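Local coordinates for protein purine phosphoribosyltransferase (Pyrococcus horikoshii, PDB 1VDM) that is a purine phosphoribosyltransferase that probably joins a purine base to the ribose 5-phosphate of phosphoribosyl pyrophosphate, as in its type I relatives, at residues A120-T125 with E137-F142; D91-G96 with T125-D130; A14-A19 with S45-D50; V29-A34 with K54-K59; G79-K84 with E104-L109. All coordinates share one frame; numbering follows the deposited sequence.

Contact 1 of 5, residues A120-T125 with E137-F142; sequences AMKPWT and EKWIVF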
# COMPACT_ATOMS: atom_id res chain seq x y z
N ALA G 120 0.12 32.08 -25.15
CA ALA G 120 -0.74 33.13 -25.66
C ALA G 120 0.03 34.34 -26.15
O ALA G 120 1.22 34.49 -25.88
CB ALA G 120 -1.74 33.55 -24.59
N MET G 121 -0.67 35.20 -26.88
CA MET G 121 -0.07 36.43 -27.39
C MET G 121 -1.11 37.53 -27.39
O MET G 121 -2.31 37.27 -27.43
CB MET G 121 0.46 36.25 -28.82
CG MET G 121 -0.63 36.24 -29.89
SD MET G 121 -0.37 37.47 -31.21
CE MET G 121 -2.07 37.95 -31.53
N LYS G 122 -0.63 38.77 -27.34
CA LYS G 122 -1.51 39.92 -27.36
C LYS G 122 -1.30 40.63 -28.70
O LYS G 122 -0.17 40.80 -29.16
CB LYS G 122 -1.21 40.81 -26.16
CG LYS G 122 -1.70 40.17 -24.86
CD LYS G 122 -1.16 40.86 -23.63
CE LYS G 122 -1.87 40.35 -22.39
NZ LYS G 122 -1.43 41.08 -21.17
N PRO G 123 -2.41 41.03 -29.36
CA PRO G 123 -2.47 41.72 -30.66
C PRO G 123 -1.36 42.71 -31.03
O PRO G 123 -0.91 42.74 -32.18
CB PRO G 123 -3.84 42.38 -30.63
CG PRO G 123 -4.66 41.42 -29.86
CD PRO G 123 -3.73 41.04 -28.71
N TRP G 124 -0.92 43.50 -30.07
CA TRP G 124 0.09 44.52 -30.34
C TRP G 124 1.54 44.11 -30.27
O TRP G 124 2.41 44.86 -30.72
CB TRP G 124 -0.12 45.69 -29.39
CG TRP G 124 -0.25 45.27 -27.98
CD1 TRP G 124 0.76 44.89 -27.14
CD2 TRP G 124 -1.47 45.14 -27.23
NE1 TRP G 124 0.25 44.54 -25.92
CE2 TRP G 124 -1.12 44.68 -25.94
CE3 TRP G 124 -2.82 45.38 -27.52
CZ2 TRP G 124 -2.07 44.45 -24.94
CZ3 TRP G 124 -3.77 45.14 -26.53
CH2 TRP G 124 -3.39 44.68 -25.26
N THR G 125 1.82 42.95 -29.70
CA THR G 125 3.19 42.47 -29.55
C THR G 125 4.08 42.74 -30.77
O THR G 125 3.61 42.73 -31.91
CB THR G 125 3.21 40.96 -29.28
OG1 THR G 125 4.56 40.53 -29.05
CG2 THR G 125 2.66 40.21 -30.48
N GLU G 137 -6.55 40.51 -25.16
CA GLU G 137 -6.04 41.84 -24.87
C GLU G 137 -6.02 42.06 -23.36
O GLU G 137 -5.38 42.98 -22.85
CB GLU G 137 -6.90 42.91 -25.55
CG GLU G 137 -6.84 42.88 -27.08
CD GLU G 137 -7.69 43.98 -27.73
OE1 GLU G 137 -7.71 44.05 -28.98
OE2 GLU G 137 -8.33 44.76 -26.99
N LYS G 138 -6.72 41.19 -22.64
CA LYS G 138 -6.79 41.27 -21.19
C LYS G 138 -5.51 40.79 -20.53
O LYS G 138 -4.63 40.24 -21.18
CB LYS G 138 -7.95 40.43 -20.67
CG LYS G 138 -9.32 40.85 -21.15
CD LYS G 138 -10.39 40.11 -20.37
CE LYS G 138 -11.78 40.44 -20.87
NZ LYS G 138 -12.80 39.64 -20.15
N TRP G 139 -5.41 41.03 -19.22
CA TRP G 139 -4.25 40.57 -18.48
C TRP G 139 -4.54 39.11 -18.13
O TRP G 139 -5.65 38.77 -17.68
CB TRP G 139 -4.03 41.39 -17.21
CG TRP G 139 -2.92 40.86 -16.35
CD1 TRP G 139 -3.04 39.99 -15.31
CD2 TRP G 139 -1.52 41.13 -16.48
NE1 TRP G 139 -1.80 39.70 -14.78
CE2 TRP G 139 -0.85 40.39 -15.48
CE3 TRP G 139 -0.76 41.93 -17.34
CZ2 TRP G 139 0.54 40.42 -15.32
CZ3 TRP G 139 0.63 41.96 -17.18
CH2 TRP G 139 1.26 41.21 -16.18
N ILE G 140 -3.56 38.24 -18.36
CA ILE G 140 -3.72 36.82 -18.09
C ILE G 140 -3.12 36.37 -16.76
O ILE G 140 -1.93 36.57 -16.51
CB ILE G 140 -3.09 35.94 -19.19
CG1 ILE G 140 -3.54 36.41 -20.57
CG2 ILE G 140 -3.51 34.48 -19.00
CD1 ILE G 140 -2.81 35.75 -21.69
N VAL G 141 -3.95 35.76 -15.92
CA VAL G 141 -3.47 35.22 -14.66
C VAL G 141 -3.31 33.72 -14.89
O VAL G 141 -4.29 33.01 -15.08
CB VAL G 141 -4.47 35.43 -13.50
CG1 VAL G 141 -3.89 34.85 -12.23
CG2 VAL G 141 -4.77 36.91 -13.33
N PHE G 142 -2.07 33.26 -14.90
CA PHE G 142 -1.80 31.84 -15.11
C PHE G 142 -2.10 31.00 -13.87
O PHE G 142 -2.20 31.52 -12.75
CB PHE G 142 -0.35 31.66 -15.56
CG PHE G 142 -0.08 32.19 -16.93
CD1 PHE G 142 0.57 33.41 -17.11
CD2 PHE G 142 -0.50 31.48 -18.06
CE1 PHE G 142 0.81 33.92 -18.39
CE2 PHE G 142 -0.27 31.99 -19.35
CZ PHE G 142 0.38 33.21 -19.52
O HOH W 1 -3.27 43.47 -20.84
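The indole of Trp124 carries CB of Lys122, two residues back in the chain, over one face, 3.7 Å above the plane and toward the rim, and turns the edge of its six-membered ring to Glu137. There CH2 lies 3.6 Å from Glu137 O, close to the ring plane, a polarised aromatic C-H facing a carbonyl oxygen. The indole NE1 donates to Asp94, which helps fix the ring. The carboxylate plane of Glu137 is turned 48° from the indole, so the two groups do not stack; what touches is the aliphatic CG, 3.9 Å from Trp124 CZ3. The same CG rests against CG of Pro123, and a rigid proline suits the type I beta turn 122-125 that carries both partners. In the type I phosphoribosyltransferase fold this region, with its short strands 120-121 and 139-141, probably corresponds to the hood, which in relatives helps enclose the base. Lys122 reaches through it with an extended chain, its CE 3.0 Å from Lys138 O. Its NZ makes a salt bridge with the same Asp94 and donates a hydrogen bond to a water 3.0 Å away, which in turn donates to Glu137 O. The ammonium also nears the Trp139 ring obliquely, at 4.0 Å from NZ to CE3. An alanine in place of Lys122 would probably leave Asp94 without this cationic mate and the water without one of its holders, and open a gap beside Lys138 O. Deeper in, CD1 of Ile140 meets CB of Ala120 at 3.8 Å, a small residue leaving room for the branched one.

Contact 2 of 5, residues D91-G96 with T125-D130; sequences DVSDTG and TSVVPD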
# COMPACT_ATOMS: atom_id res chain seq x y z
N ASP G 91 5.47 32.10 -21.74
CA ASP G 91 4.04 31.95 -21.49
C ASP G 91 3.16 32.83 -22.40
O ASP G 91 2.11 32.42 -22.88
CB ASP G 91 3.74 32.22 -20.00
CG ASP G 91 4.36 33.53 -19.53
OD1 ASP G 91 5.19 34.07 -20.27
OD2 ASP G 91 4.04 33.98 -18.43
N VAL G 92 3.60 34.08 -22.61
CA VAL G 92 2.81 34.96 -23.46
C VAL G 92 3.63 36.12 -24.04
O VAL G 92 4.55 36.64 -23.43
CB VAL G 92 1.65 35.52 -22.63
CG1 VAL G 92 2.18 36.37 -21.49
CG2 VAL G 92 0.74 36.37 -23.51
N SER G 93 3.28 36.49 -25.28
CA SER G 93 3.95 37.61 -25.93
C SER G 93 3.11 38.88 -25.80
O SER G 93 2.19 39.13 -26.56
CB SER G 93 4.11 37.25 -27.41
OG SER G 93 5.17 38.02 -27.97
N ASP G 94 3.43 39.69 -24.77
CA ASP G 94 2.65 40.90 -24.55
C ASP G 94 3.13 42.05 -25.43
O ASP G 94 2.49 42.45 -26.39
CB ASP G 94 2.75 41.30 -23.08
CG ASP G 94 1.57 42.20 -22.75
OD1 ASP G 94 1.23 42.29 -21.57
OD2 ASP G 94 1.02 42.81 -23.67
N THR G 95 4.29 42.64 -25.06
CA THR G 95 4.85 43.68 -25.90
C THR G 95 5.95 43.15 -26.81
O THR G 95 6.29 43.75 -27.83
CB THR G 95 5.39 44.80 -25.01
OG1 THR G 95 6.44 44.27 -24.18
CG2 THR G 95 4.27 45.34 -24.11
N GLY G 96 6.50 42.00 -26.44
CA GLY G 96 7.57 41.39 -27.21
C GLY G 96 8.90 41.92 -26.75
O GLY G 96 9.96 41.63 -27.32
N THR G 125 1.82 42.95 -29.70
CA THR G 125 3.19 42.47 -29.55
C THR G 125 4.08 42.74 -30.77
O THR G 125 3.61 42.73 -31.91
CB THR G 125 3.21 40.96 -29.28
OG1 THR G 125 4.56 40.53 -29.05
CG2 THR G 125 2.66 40.21 -30.48
N SER G 126 5.36 42.99 -30.53
CA SER G 126 6.30 43.25 -31.60
C SER G 126 6.96 41.93 -32.02
O SER G 126 7.82 41.91 -32.90
CB SER G 126 7.37 44.24 -31.16
OG SER G 126 8.23 43.66 -30.19
N VAL G 127 6.57 40.84 -31.36
CA VAL G 127 7.11 39.52 -31.66
C VAL G 127 6.00 38.47 -31.65
O VAL G 127 5.69 37.89 -30.60
CB VAL G 127 8.21 39.09 -30.66
CG1 VAL G 127 8.54 37.62 -30.84
CG2 VAL G 127 9.46 39.93 -30.86
N VAL G 128 5.41 38.25 -32.81
CA VAL G 128 4.35 37.27 -32.95
C VAL G 128 4.99 35.90 -32.82
O VAL G 128 6.01 35.62 -33.46
CB VAL G 128 3.65 37.37 -34.33
CG1 VAL G 128 2.55 36.31 -34.44
CG2 VAL G 128 3.08 38.76 -34.51
N PRO G 129 4.42 35.03 -31.98
CA PRO G 129 4.99 33.68 -31.81
C PRO G 129 4.76 32.83 -33.06
O PRO G 129 3.73 32.97 -33.73
CB PRO G 129 4.24 33.14 -30.59
CG PRO G 129 3.87 34.40 -29.83
CD PRO G 129 3.41 35.29 -30.94
N ASP G 130 5.71 31.97 -33.38
CA ASP G 130 5.53 31.11 -34.54
C ASP G 130 4.43 30.11 -34.22
O ASP G 130 3.73 29.65 -35.12
CB ASP G 130 6.83 30.41 -34.89
CG ASP G 130 7.92 31.39 -35.24
OD1 ASP G 130 8.73 31.73 -34.35
OD2 ASP G 130 7.95 31.85 -36.40
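Ser93 and Thr125 each hold their hydroxyl anti to the backbone N (chi1 -158° and -176°), which brings the two oxygens within hydrogen-bonding distance across the contact. Thr125 OG1 donates to Ser93 OG at 2.8 Å, and Ser93 OG donates its own hydrogen bond to Val127 O at 2.7 Å, the donor tilted a little from that carbonyl's plane. On its accepting side Thr125 OG1 takes the N-H of Val127 at 3.1 Å, closing an ST turn; a threonine fits here because its one hydroxyl serves both as donor and as acceptor. Farther along, Ser126 N donates to Thr95 O over 3.0 Å, while the hydroxyl of Ser126 finds Glu100 as a partner. Gly96 comes next, at the N-cap position of helix 97-107. Its positive phi of 88° favours glycine, and a CB would collide with Ser126 OG and Val127 N. Beside the hydroxyls, Pro129 CG packs on Ser93 CB at 3.7 Å. The sequence from Asp91 to Gly96 belongs to the acidic, glycine-containing signature that in type I relatives binds phosphoribosyl pyrophosphate. Ser93 OG is thus gripped between a donor and an acceptor of the 125-130 loop, and Thr95 O takes an N-H from it, which is likely to limit how freely this loop can shift.

Contact 3 of 5, residues A14-A19 with S45-D50; sequences AIFALA and SHILGD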
# COMPACT_ATOMS: atom_id res chain seq x y z
N ALA G 14 -2.99 23.12 -24.04
CA ALA G 14 -2.31 24.07 -24.90
C ALA G 14 -0.90 23.59 -25.18
O ALA G 14 -0.40 23.70 -26.30
CB ALA G 14 -2.27 25.45 -24.25
N ILE G 15 -0.25 23.08 -24.14
CA ILE G 15 1.12 22.58 -24.28
C ILE G 15 1.16 21.35 -25.17
O ILE G 15 2.08 21.18 -25.96
CB ILE G 15 1.73 22.23 -22.91
CG1 ILE G 15 1.99 23.51 -22.12
CG2 ILE G 15 3.03 21.45 -23.10
CD1 ILE G 15 2.56 23.24 -20.75
N PHE G 16 0.15 20.48 -25.05
CA PHE G 16 0.10 19.27 -25.86
C PHE G 16 -0.08 19.62 -27.33
O PHE G 16 0.53 18.98 -28.21
CB PHE G 16 -1.03 18.32 -25.40
CG PHE G 16 -0.60 17.37 -24.30
CD1 PHE G 16 0.43 16.45 -24.51
CD2 PHE G 16 -1.21 17.42 -23.03
CE1 PHE G 16 0.86 15.59 -23.48
CE2 PHE G 16 -0.78 16.56 -22.00
CZ PHE G 16 0.25 15.65 -22.22
N ALA G 17 -0.89 20.64 -27.60
CA ALA G 17 -1.15 21.09 -28.96
C ALA G 17 0.14 21.65 -29.57
O ALA G 17 0.48 21.36 -30.72
CB ALA G 17 -2.24 22.16 -28.96
N LEU G 18 0.86 22.45 -28.80
CA LEU G 18 2.10 23.03 -29.27
C LEU G 18 3.09 21.92 -29.58
O LEU G 18 3.77 21.96 -30.60
CB LEU G 18 2.67 23.98 -28.20
CG LEU G 18 1.80 25.21 -27.92
CD1 LEU G 18 2.23 25.89 -26.62
CD2 LEU G 18 1.91 26.17 -29.10
N ALA G 19 3.17 20.94 -28.69
CA ALA G 19 4.08 19.81 -28.87
C ALA G 19 3.91 19.15 -30.23
O ALA G 19 4.88 18.98 -30.96
CB ALA G 19 3.86 18.78 -27.78
N SER G 45 10.09 20.07 -22.67
CA SER G 45 11.37 19.37 -22.62
C SER G 45 11.13 17.87 -22.48
O SER G 45 11.80 17.06 -23.10
CB SER G 45 12.22 19.86 -21.45
OG SER G 45 13.46 19.18 -21.42
N HIS G 46 10.15 17.52 -21.64
CA HIS G 46 9.78 16.13 -21.39
C HIS G 46 9.03 15.53 -22.59
O HIS G 46 9.43 14.51 -23.13
CB HIS G 46 8.89 16.03 -20.14
CG HIS G 46 9.64 16.21 -18.85
ND1 HIS G 46 10.41 15.21 -18.29
CD2 HIS G 46 9.73 17.27 -18.01
CE1 HIS G 46 10.94 15.64 -17.16
NE2 HIS G 46 10.55 16.89 -16.97
N ILE G 47 7.95 16.20 -23.01
CA ILE G 47 7.11 15.75 -24.12
C ILE G 47 7.84 15.55 -25.45
O ILE G 47 7.41 14.76 -26.28
CB ILE G 47 5.95 16.72 -24.38
CG1 ILE G 47 5.15 16.94 -23.10
CG2 ILE G 47 5.02 16.15 -25.45
CD1 ILE G 47 3.95 17.85 -23.28
N LEU G 48 8.94 16.26 -25.66
CA LEU G 48 9.67 16.14 -26.91
C LEU G 48 10.93 15.26 -26.85
O LEU G 48 11.87 15.46 -27.62
CB LEU G 48 10.05 17.53 -27.43
CG LEU G 48 8.89 18.45 -27.81
CD1 LEU G 48 9.45 19.81 -28.19
CD2 LEU G 48 8.09 17.86 -28.96
N GLY G 49 10.95 14.29 -25.94
CA GLY G 49 12.10 13.41 -25.83
C GLY G 49 13.26 13.95 -25.01
O GLY G 49 14.41 13.89 -25.44
N ASP G 50 12.95 14.45 -23.82
CA ASP G 50 13.97 15.00 -22.92
C ASP G 50 15.08 15.77 -23.62
O ASP G 50 16.26 15.51 -23.36
CB ASP G 50 14.58 13.90 -22.05
CG ASP G 50 13.66 13.47 -20.91
OD1 ASP G 50 14.09 12.62 -20.10
OD2 ASP G 50 12.52 13.98 -20.83
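Ile47 of helix 38-47 presses its branches against Ile15, Phe16 and Ala19 of helix 8-23. This is plain helix-to-helix packing on one side of the alpha/beta core: helix 38-47, the connection between two core strands, ends against the long N-terminal helix. The two branches of Ile47 divide the work. CG1 stands anti to the carbonyl carbon (chi1 -54°), and with chi2 anti as well (-178°) the chain is extended and delivers CD1 to CG2 of Ile15 at 3.7 Å. The same methyl lies 3.8 Å from Phe16 CE1, approaching the ring obliquely, with the two side chains at about a right angle. The other branch, CG2, turns to CB of Ala19. Alanine suits that place, since its small methyl lets the helices come together, with CA atoms of Ala19 and Ile47 6.9 Å apart. The Phe16 ring also stacks on Phe16 of another subunit, so it serves both the helix pair and the assembly. Leu48, the first residue to leave helical geometry, still sends a branch back toward the partner helix. Leu48 CD2 rests 3.9 Å from the backbone O of Ala19.

Contact 4 of 5, residues V29-A34 with K54-K59; sequences VIIGVA and KVIDVK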
# COMPACT_ATOMS: atom_id res chain seq x y z
N VAL G 29 17.15 22.06 -28.97
CA VAL G 29 17.27 22.64 -27.64
C VAL G 29 16.13 23.61 -27.35
O VAL G 29 15.55 24.21 -28.26
CB VAL G 29 18.62 23.39 -27.51
CG1 VAL G 29 18.70 24.50 -28.55
CG2 VAL G 29 18.76 23.96 -26.11
N ILE G 30 15.79 23.73 -26.07
CA ILE G 30 14.72 24.62 -25.64
C ILE G 30 15.29 25.69 -24.71
O ILE G 30 16.14 25.42 -23.86
CB ILE G 30 13.61 23.89 -24.87
CG1 ILE G 30 12.90 22.88 -25.77
CG2 ILE G 30 12.60 24.90 -24.36
CD1 ILE G 30 11.80 22.10 -25.06
N ILE G 31 14.80 26.91 -24.89
CA ILE G 31 15.21 28.03 -24.07
C ILE G 31 13.96 28.59 -23.41
O ILE G 31 13.10 29.18 -24.08
CB ILE G 31 15.92 29.12 -24.92
CG1 ILE G 31 17.14 28.51 -25.60
CG2 ILE G 31 16.33 30.29 -24.03
CD1 ILE G 31 17.77 29.38 -26.64
N GLY G 32 13.84 28.37 -22.11
CA GLY G 32 12.68 28.85 -21.39
C GLY G 32 12.92 30.22 -20.80
O GLY G 32 13.94 30.45 -20.13
N VAL G 33 11.99 31.14 -21.05
CA VAL G 33 12.04 32.48 -20.50
C VAL G 33 11.38 32.54 -19.12
O VAL G 33 10.20 32.23 -18.94
CB VAL G 33 11.31 33.41 -21.47
CG1 VAL G 33 11.43 34.86 -21.00
CG2 VAL G 33 11.90 33.29 -22.86
N ALA G 34 12.19 32.92 -18.12
CA ALA G 34 11.66 33.00 -16.76
C ALA G 34 10.76 34.22 -16.57
O ALA G 34 10.89 35.24 -17.24
CB ALA G 34 12.85 33.08 -15.79
N LYS G 54 17.58 25.03 -21.56
CA LYS G 54 18.41 26.14 -21.12
C LYS G 54 17.50 27.22 -20.54
O LYS G 54 16.41 27.47 -21.06
CB LYS G 54 19.24 26.69 -22.28
CG LYS G 54 20.42 25.79 -22.63
CD LYS G 54 21.29 26.38 -23.73
CE LYS G 54 22.52 25.51 -23.97
NZ LYS G 54 23.37 25.37 -22.75
N VAL G 55 17.93 27.84 -19.45
CA VAL G 55 17.12 28.87 -18.83
C VAL G 55 17.71 30.27 -18.93
O VAL G 55 18.91 30.48 -18.71
CB VAL G 55 16.87 28.55 -17.34
CG1 VAL G 55 16.11 29.69 -16.68
CG2 VAL G 55 16.09 27.26 -17.22
N ILE G 56 16.86 31.23 -19.27
CA ILE G 56 17.29 32.62 -19.37
C ILE G 56 16.30 33.48 -18.59
O ILE G 56 15.10 33.22 -18.60
CB ILE G 56 17.36 33.11 -20.84
CG1 ILE G 56 18.12 34.43 -20.90
CG2 ILE G 56 15.95 33.26 -21.41
CD1 ILE G 56 18.60 34.82 -22.29
N ASP G 57 16.82 34.48 -17.88
CA ASP G 57 15.97 35.39 -17.10
C ASP G 57 16.31 36.82 -17.48
O ASP G 57 17.45 37.26 -17.30
CB ASP G 57 16.18 35.18 -15.59
CG ASP G 57 15.02 35.73 -14.75
OD1 ASP G 57 15.03 35.50 -13.51
OD2 ASP G 57 14.12 36.39 -15.31
N VAL G 58 15.33 37.53 -18.01
CA VAL G 58 15.52 38.92 -18.40
C VAL G 58 14.70 39.81 -17.48
O VAL G 58 13.52 39.55 -17.24
CB VAL G 58 15.08 39.15 -19.86
CG1 VAL G 58 15.34 40.60 -20.25
CG2 VAL G 58 15.85 38.22 -20.78
N LYS G 59 15.32 40.86 -16.96
CA LYS G 59 14.62 41.76 -16.06
C LYS G 59 14.76 43.22 -16.50
O LYS G 59 15.71 43.60 -17.18
CB LYS G 59 15.19 41.59 -14.66
CG LYS G 59 14.14 41.12 -13.65
CD LYS G 59 14.74 40.24 -12.55
CE LYS G 59 14.30 38.77 -12.66
NZ LYS G 59 15.35 37.90 -12.15
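Strands 29-33 and 54-59 run parallel with their directions 27° apart, joined by four hydrogen bonds that alternate in direction: Lys54 N to Ile30 O at 2.7 Å, Gly32 N to Lys54 O at 2.9 Å, Ile56 N to Gly32 O, and Ala34 N to Ile56 O. Each donor lies nearly along the C=O axis of its acceptor. On one face Ile31 and Ile56 meet by their CG2 methyls at 4.0 Å. That methyl of Ile56 stands between the backbone N and the carbonyl carbon, which turns it toward the partner strand, while CG1 goes anti to the backbone N (chi1 -167°). Val33 adds its CG2 at 4.3 Å from Ile56 CG2, and helix 97-107 packs on this face, so beta-branched apolar residues fit it well. Lys54 sends its ammonium to the carbonyl of His78. On the other face Gly32 has no side chain, and Val55 beside it touches Leu38 of helix 38-47. At the strand ends Ala34 CB lies 3.6 Å from OD2 of Asp57, whose OD1 receives Lys59 NZ at 2.8 Å in a salt bridge from above the carboxylate plane. An alanine at Asp57 would probably leave the Lys59 ammonium, which also bonds to Thr74, without this anionic mate and open a gap beside Ala34 CB. Strand, helix 38-47 and strand form a beta-alpha-beta crossover, a parallel unit of the core sheet; the loop entered at Ala34 probably corresponds to the one that binds pyrophosphate in relatives.

Contact 5 of 5, residues G79-K84 with E104-L109; sequences GDLKDK and EEVKKL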
# COMPACT_ATOMS: atom_id res chain seq x y z
N GLY G 79 27.21 28.31 -23.83
CA GLY G 79 27.46 27.30 -24.85
C GLY G 79 26.98 27.85 -26.17
O GLY G 79 26.20 28.81 -26.18
N ASP G 80 27.42 27.31 -27.30
CA ASP G 80 26.94 27.84 -28.57
C ASP G 80 25.86 26.94 -29.16
O ASP G 80 25.77 25.75 -28.83
CB ASP G 80 28.08 28.02 -29.58
CG ASP G 80 28.55 26.71 -30.17
OD1 ASP G 80 29.25 26.75 -31.21
OD2 ASP G 80 28.23 25.64 -29.60
N LEU G 81 25.03 27.51 -30.02
CA LEU G 81 23.95 26.77 -30.64
C LEU G 81 24.12 26.73 -32.15
O LEU G 81 23.15 26.92 -32.89
CB LEU G 81 22.61 27.41 -30.29
CG LEU G 81 22.43 27.78 -28.82
CD1 LEU G 81 21.03 28.34 -28.61
CD2 LEU G 81 22.66 26.55 -27.95
N LYS G 82 25.34 26.50 -32.59
CA LYS G 82 25.64 26.43 -34.02
C LYS G 82 24.98 25.18 -34.61
O LYS G 82 25.07 24.09 -34.04
CB LYS G 82 27.16 26.38 -34.23
CG LYS G 82 27.62 26.59 -35.67
CD LYS G 82 27.24 27.97 -36.18
CE LYS G 82 27.74 28.22 -37.60
NZ LYS G 82 27.43 29.61 -38.06
N ASP G 83 24.30 25.34 -35.74
CA ASP G 83 23.61 24.23 -36.41
C ASP G 83 22.53 23.57 -35.55
O ASP G 83 22.07 22.47 -35.85
CB ASP G 83 24.62 23.16 -36.86
CG ASP G 83 25.53 23.65 -37.99
OD1 ASP G 83 26.36 22.85 -38.47
OD2 ASP G 83 25.41 24.83 -38.39
N LYS G 84 22.12 24.26 -34.48
CA LYS G 84 21.09 23.73 -33.59
C LYS G 84 19.75 24.42 -33.78
O LYS G 84 19.66 25.64 -33.74
CB LYS G 84 21.52 23.86 -32.13
CG LYS G 84 22.55 22.83 -31.70
CD LYS G 84 22.90 23.02 -30.24
CE LYS G 84 23.80 21.90 -29.74
NZ LYS G 84 24.23 22.15 -28.34
N GLU G 104 18.18 37.90 -29.25
CA GLU G 104 19.52 38.45 -29.48
C GLU G 104 20.59 37.65 -28.75
O GLU G 104 21.74 37.60 -29.18
CB GLU G 104 19.58 39.92 -29.04
CG GLU G 104 19.02 40.89 -30.06
CD GLU G 104 19.94 41.08 -31.26
OE1 GLU G 104 19.50 41.68 -32.26
OE2 GLU G 104 21.11 40.63 -31.19
N GLU G 105 20.22 37.02 -27.64
CA GLU G 105 21.17 36.21 -26.90
C GLU G 105 21.31 34.85 -27.59
O GLU G 105 22.35 34.19 -27.49
CB GLU G 105 20.68 36.03 -25.46
CG GLU G 105 20.58 37.33 -24.67
CD GLU G 105 21.90 38.08 -24.62
OE1 GLU G 105 22.89 37.51 -24.13
OE2 GLU G 105 21.94 39.24 -25.09
N VAL G 106 20.26 34.46 -28.30
CA VAL G 106 20.25 33.19 -29.02
C VAL G 106 21.04 33.29 -30.32
O VAL G 106 21.59 32.30 -30.80
CB VAL G 106 18.82 32.75 -29.34
CG1 VAL G 106 18.84 31.44 -30.10
CG2 VAL G 106 18.04 32.59 -28.05
N LYS G 107 21.10 34.48 -30.90
CA LYS G 107 21.86 34.68 -32.13
C LYS G 107 23.34 34.84 -31.80
O LYS G 107 24.20 34.40 -32.57
CB LYS G 107 21.36 35.91 -32.89
CG LYS G 107 19.97 35.76 -33.47
CD LYS G 107 19.62 36.92 -34.39
CE LYS G 107 18.24 36.74 -34.99
NZ LYS G 107 17.90 37.79 -35.99
N LYS G 108 23.63 35.46 -30.66
CA LYS G 108 25.01 35.66 -30.24
C LYS G 108 25.69 34.32 -30.02
O LYS G 108 26.92 34.24 -30.02
CB LYS G 108 25.08 36.45 -28.93
CG LYS G 108 24.69 37.92 -29.02
CD LYS G 108 24.87 38.57 -27.65
CE LYS G 108 24.42 40.02 -27.62
NZ LYS G 108 24.50 40.55 -26.22
N LEU G 109 24.89 33.28 -29.83
CA LEU G 109 25.41 31.93 -29.61
C LEU G 109 25.43 31.12 -30.91
O LEU G 109 25.75 29.93 -30.90
CB LEU G 109 24.58 31.21 -28.54
CG LEU G 109 24.67 31.80 -27.12
CD1 LEU G 109 23.80 31.01 -26.16
CD2 LEU G 109 26.12 31.78 -26.66
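Leu109, near the C-terminal end of helix 97-107, buries the most surface here, and Leu81 and Gly79 on the facing loop receive it. The contact joins the end of a helix flanking the core sheet of the alpha/beta fold to the loop that leads, through a type II beta turn from Leu81 to Lys84, into strand 85-90. Leu109 holds CG anti to the carbonyl carbon (chi1 -66°), and the Gly79 carbonyl points its oxygen at the isobutyl end, with both methyls close to it: CD2 at 3.0 Å and CD1 at 3.3 Å from Gly79 O. Gly79 itself has a positive phi of 76°, which favours glycine. Leu81 lies in the interior, where an apolar chain is at home; its CG meets CB of Leu109 at 4.1 Å, and its CD1 touches CG1 of Val106 at the same separation. Val106 in turn faces Ile31 and Val86 of the sheet, so Leu81, which also touches Ile31 and Val86, shares the sheet-side apolar layer. The polar partner of the loop is the backbone of Leu109, whose carbonyl takes an N-H from outside the helix. Leu81 N donates to Leu109 O at 2.7 Å with an N-H...O angle of 163°.

Contacts 1 and 2 lie close, their centres about 9 Å apart, and share Thr125: Ser93 N probably bonds to Ala120 O (2.9 Å), and Asp94 OD2 to Trp124 NE1. Strand 92-93 thus pairs with 120-121, linking the phosphoribosyl-pyrophosphate signature to the probable hood; in relatives the active site lies between hood and core. Contact 4 lies about 15 Å from contact 2, between centres, in the core sheet. It touches contact 5, about 13 Å away, through Ile31 CD1 on Val106 CG2 at 3.5 Å, and contact 3 through Ile30 CD1 on Ser45 N. Contacts 1 and 5 are about 28 Å apart, on opposite sides of the chain's centre.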